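Putative pneumococcal surface protein (Streptococcus pneumoniae, PDB 4CNL) binds choline through its array of repeats, recognising the choline-bearing teichoic acids of the pneumococcal cell wall, which probably holds it on the cell surface. Local coordinates at the choline ion site. Sequence-based numbering; all coordinates share one arbitrary frame.

Site 1 and site 2 lie along the same chain of choline-binding repeats, the centres of their C-alpha atoms about 13 Å apart. They have no residue in common, yet they interlock in sequence: the strand pair 105-107 and 110-112 carries Trp106 of site 2 on one strand and Tyr110 of site 1 on the other, while Asp138 of site 1 and Tyr141 of site 2 sit in the stretch that follows strand 131-135. Each choline is thus held by residues from successive hairpins. The two sites are different aromatic solutions repeated along one monomer, which would suit multivalent attachment to a choline-decorated polymer.

Site 1: the choline ion site. Residues 83, 92, 110, 118, 138. With CHT (choline ion), chain B.
Three aromatic faces box in the trimethylammonium head of this choline. Methyl C7 sits over the middle of the Trp83 indole, 3.3 Å from CE2, and it also lies over the face of Tyr110, whose ring centroid is 3.5 Å from C7. One methyl therefore fills the corner between two rings whose planes are steeply inclined to each other. The phenol end of Tyr110 reaches a second methyl, its OH lying 3.5 Å from C6. Trp92 closes the opposite flank: methyl C8 rests on its six-membered ring, 3.6 Å from CE3, and the hydroxyethyl carbon C4 lies towards the rim over the pyrrole part, 3.6 Å from CE2. The Trp92 and Tyr110 planes are only about 30° from parallel, so they clasp the ligand from two sides while Trp83 stands across the end.

Met118 approaches from a further side with its thioether, SD lying 3.4 Å from C5. Its CG is anti to the backbone N (chi1 -172°), and the chain bends only at chi3, so the sulphur reaches in while CE turns along the hydroxyethyl arm. At the polar end, O6 donates to the backbone carbonyl O of Asp138 over 2.9 Å, in the carbonyl plane and on a lone pair (C=O...donor 135°). The Asp138 carboxylate points elsewhere, with OD2 7.5 Å from N1, so any help to the cation is long-range.

Behind this shell, strands 82-86 and 91-95 present the two tryptophans and strand 110-112 the tyrosine. The site gives the protein an aromatic box for choline, formed where successive repeats meet, whose CH-π contacts would also stabilise the positive charge.

Site 2: the choline ion site. Residues 106, 108, 129, 133, 141, 155. With CHT (choline ion), chain C.
In this member of the choline-binding repeat family the pocket is an aromatic cup floored by an indole. Trp106, on strand 105-107, lies flat beneath the trimethylammonium head: methyl C7 stands over its pyrrole part, 3.5 Å from CE2, and methyl C8 over its six-membered ring, with C6 resting beside them near CE3. The hydroxyethyl arm leads away from this floor, so the choline is seated head down, with its arm pointing out of the cup.

One wall is Tyr141. Its CG takes the crowded position between the backbone N and the carbonyl carbon (chi1 70°), which stands the ring almost at right angles to the indole, about 84° by the two planes. C8 faces the centre of this ring at 3.8 Å, while the phenol end runs alongside the arm, CZ lying 3.4 Å from C4. The OH of Tyr141 comes near O6 without a clear hydrogen bond.

Across the cup stands Tyr129, which works by its tip instead of its face: CE2 is 3.3 Å from C7, and the phenol OH borders the same methyl. Trp106 NE1 lies in the plane of the Tyr129 ring at its edge, so wall and floor meet at a corner. Tyr133, on strand 131-135, fills the back between these two walls. It touches C8 through CE2 at 3.7 Å, and Trp106 CZ2 lies 3.6 Å above its plane, toward the rim of the ring, bracing the floor from the side. Asp155 O meets the edge of the same ring in plane, linking back wall to rim. Gly108 adds a low rim through its carbonyl O, 3.9 Å from methyl C6.

No complete lid closes the cup. Asp155 borders the hydroxyl end from the side with its backbone, yet its O stays 3.7 Å from O6, too far for a bond, and its carboxylate is turned away from the ammonium. The protein hides 199 of the ligand's 260 Å²; the remaining exposure is probably on the hydroxyethyl side, where a phosphate-linked choline would have to continue.

Site 1: the choline ion site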
loop_
_atom_site.group_PDB
_atom_site.type_symbol
_atom_site.label_atom_id
_atom_site.label_comp_id
_atom_site.label_asym_id
_atom_site.label_seq_id
_atom_site.Cartn_x
_atom_site.Cartn_y
_atom_site.Cartn_z
ATOM N N TRP A 83 -3.957 5.034 0.549
ATOM C CA TRP A 83 -3.971 3.838 1.374
ATOM C C TRP A 83 -4.844 2.767 0.760
ATOM O O TRP A 83 -5.932 3.059 0.268
ATOM C CB TRP A 83 -4.494 4.173 2.765
ATOM C CG TRP A 83 -3.553 4.996 3.555
ATOM C CD1 TRP A 83 -3.512 6.358 3.632
ATOM C CD2 TRP A 83 -2.491 4.510 4.387
ATOM N NE1 TRP A 83 -2.492 6.751 4.474
ATOM C CE2 TRP A 83 -1.844 5.635 4.940
ATOM C CE3 TRP A 83 -2.028 3.231 4.717
ATOM C CZ2 TRP A 83 -0.751 5.519 5.814
ATOM C CZ3 TRP A 83 -0.947 3.112 5.580
ATOM C CH2 TRP A 83 -0.319 4.255 6.118
ATOM N N TRP A 92 -2.750 -3.058 5.787
ATOM C CA TRP A 92 -2.792 -1.763 5.106
ATOM C C TRP A 92 -1.448 -1.450 4.471
ATOM O O TRP A 92 -0.395 -1.767 5.038
ATOM C CB TRP A 92 -3.156 -0.641 6.077
ATOM C CG TRP A 92 -4.568 -0.588 6.464
ATOM C CD1 TRP A 92 -5.137 -1.119 7.590
ATOM C CD2 TRP A 92 -5.620 0.046 5.738
ATOM N NE1 TRP A 92 -6.485 -0.858 7.603
ATOM C CE2 TRP A 92 -6.809 -0.144 6.477
ATOM C CE3 TRP A 92 -5.675 0.751 4.527
ATOM C CZ2 TRP A 92 -8.039 0.348 6.045
ATOM C CZ3 TRP A 92 -6.898 1.241 4.100
ATOM C CH2 TRP A 92 -8.065 1.041 4.863
ATOM N N TYR A 110 1.229 7.504 10.585
ATOM C CA TYR A 110 1.285 6.052 10.446
ATOM C C TYR A 110 2.676 5.596 10.040
ATOM O O TYR A 110 3.432 6.345 9.423
ATOM C CB TYR A 110 0.259 5.573 9.407
ATOM C CG TYR A 110 -1.118 6.078 9.721
ATOM C CD1 TYR A 110 -1.951 5.371 10.567
ATOM C CD2 TYR A 110 -1.575 7.282 9.188
ATOM C CE1 TYR A 110 -3.211 5.838 10.880
ATOM C CE2 TYR A 110 -2.833 7.757 9.493
ATOM C CZ TYR A 110 -3.643 7.035 10.337
ATOM O OH TYR A 110 -4.900 7.499 10.655
ATOM N N MET A 118 1.488 -1.609 7.249
ATOM C CA MET A 118 1.270 -0.606 8.277
ATOM C C MET A 118 1.290 -1.221 9.660
ATOM O O MET A 118 0.614 -2.222 9.916
ATOM C CB MET A 118 -0.060 0.096 8.077
ATOM C CG MET A 118 -0.250 1.272 9.012
ATOM S SD MET A 118 -1.950 1.852 9.008
ATOM C CE MET A 118 -2.752 0.619 10.038
ATOM N N ASP A 138 -5.637 1.908 15.540
ATOM C CA ASP A 138 -6.007 2.345 14.194
ATOM C C ASP A 138 -4.774 2.703 13.372
ATOM O O ASP A 138 -4.877 3.185 12.246
ATOM C CB ASP A 138 -7.007 3.516 14.246
ATOM C CG ASP A 138 -6.383 4.845 14.674
ATOM O OD1 ASP A 138 -5.194 4.902 15.065
ATOM O OD2 ASP A 138 -7.117 5.858 14.627
HETATM C C4 CHT B . -6.423 2.562 8.751
HETATM C C5 CHT B . -5.070 3.186 8.445
HETATM C C6 CHT B . -6.094 5.308 8.187
HETATM C C7 CHT B . -3.928 4.913 7.361
HETATM C C8 CHT B . -5.798 3.926 6.315
HETATM O O6 CHT B . -6.823 2.956 10.054
HETATM N N1 CHT B . -5.226 4.333 7.579
#

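Site 2: the choline ion site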
loop_
_atom_site.group_PDB
_atom_site.type_symbol
_atom_site.label_atom_id
_atom_site.label_comp_id
_atom_site.label_asym_id
_atom_site.label_seq_id
_atom_site.Cartn_x
_atom_site.Cartn_y
_atom_site.Cartn_z
ATOM N N TRP A 106 7.551 6.779 7.842
ATOM C CA TRP A 106 6.302 7.352 8.283
ATOM C C TRP A 106 5.535 7.900 7.092
ATOM O O TRP A 106 6.123 8.350 6.106
ATOM C CB TRP A 106 6.550 8.454 9.313
ATOM C CG TRP A 106 7.090 7.912 10.586
ATOM C CD1 TRP A 106 8.402 7.688 10.893
ATOM C CD2 TRP A 106 6.331 7.506 11.727
ATOM N NE1 TRP A 106 8.506 7.169 12.163
ATOM C CE2 TRP A 106 7.246 7.047 12.694
ATOM C CE3 TRP A 106 4.964 7.485 12.023
ATOM C CZ2 TRP A 106 6.836 6.576 13.949
ATOM C CZ3 TRP A 106 4.557 7.012 13.266
ATOM C CH2 TRP A 106 5.488 6.568 14.213
ATOM N N GLY A 108 2.302 10.445 7.269
ATOM C CA GLY A 108 1.415 11.103 8.206
ATOM C C GLY A 108 1.669 10.552 9.605
ATOM O O GLY A 108 2.817 10.460 10.042
ATOM N N TYR A 129 15.295 7.829 14.277
ATOM C CA TYR A 129 15.119 8.586 15.515
ATOM C C TYR A 129 15.836 7.917 16.698
ATOM O O TYR A 129 16.041 8.550 17.737
ATOM C CB TYR A 129 13.631 8.752 15.855
ATOM C CG TYR A 129 12.804 9.575 14.881
ATOM C CD1 TYR A 129 13.101 10.910 14.617
ATOM C CD2 TYR A 129 11.690 9.018 14.265
ATOM C CE1 TYR A 129 12.317 11.657 13.735
ATOM C CE2 TYR A 129 10.908 9.749 13.397
ATOM C CZ TYR A 129 11.220 11.064 13.133
ATOM O OH TYR A 129 10.423 11.769 12.257
ATOM N N TYR A 133 8.381 3.772 19.233
ATOM C CA TYR A 133 7.088 4.422 19.052
ATOM C C TYR A 133 6.018 3.380 19.257
ATOM O O TYR A 133 6.247 2.201 18.989
ATOM C CB TYR A 133 6.956 5.023 17.639
ATOM C CG TYR A 133 7.871 6.191 17.452
ATOM C CD1 TYR A 133 9.218 5.993 17.166
ATOM C CD2 TYR A 133 7.407 7.491 17.590
ATOM C CE1 TYR A 133 10.081 7.055 17.027
ATOM C CE2 TYR A 133 8.265 8.567 17.449
ATOM C CZ TYR A 133 9.598 8.339 17.165
ATOM O OH TYR A 133 10.453 9.403 17.013
ATOM N N TYR A 141 0.131 6.948 15.652
ATOM C CA TYR A 141 1.054 6.823 16.781
ATOM C C TYR A 141 0.476 7.462 18.031
ATOM O O TYR A 141 -0.249 8.466 17.964
ATOM C CB TYR A 141 2.426 7.426 16.459
ATOM C CG TYR A 141 2.477 8.932 16.350
ATOM C CD1 TYR A 141 2.152 9.572 15.158
ATOM C CD2 TYR A 141 2.872 9.718 17.419
ATOM C CE1 TYR A 141 2.206 10.951 15.045
ATOM C CE2 TYR A 141 2.930 11.100 17.312
ATOM C CZ TYR A 141 2.591 11.708 16.125
ATOM O OH TYR A 141 2.651 13.078 16.020
ATOM N N ASP A 155 6.084 14.023 21.029
ATOM C CA ASP A 155 6.466 13.719 19.649
ATOM C C ASP A 155 6.361 12.216 19.357
ATOM O O ASP A 155 6.798 11.741 18.303
ATOM C CB ASP A 155 7.884 14.234 19.355
ATOM C CG ASP A 155 8.945 13.590 20.230
ATOM O OD1 ASP A 155 8.597 12.749 21.088
ATOM O OD2 ASP A 155 10.140 13.925 20.058
HETATM C C4 CHT C . 5.491 13.020 14.841
HETATM C C5 CHT C . 6.764 12.369 14.313
HETATM C C6 CHT C . 5.415 11.031 12.887
HETATM C C7 CHT C . 7.678 10.511 13.228
HETATM C C8 CHT C . 6.117 10.186 14.969
HETATM O O6 CHT C . 5.838 14.127 15.660
HETATM N N1 CHT C . 6.489 11.024 13.855
#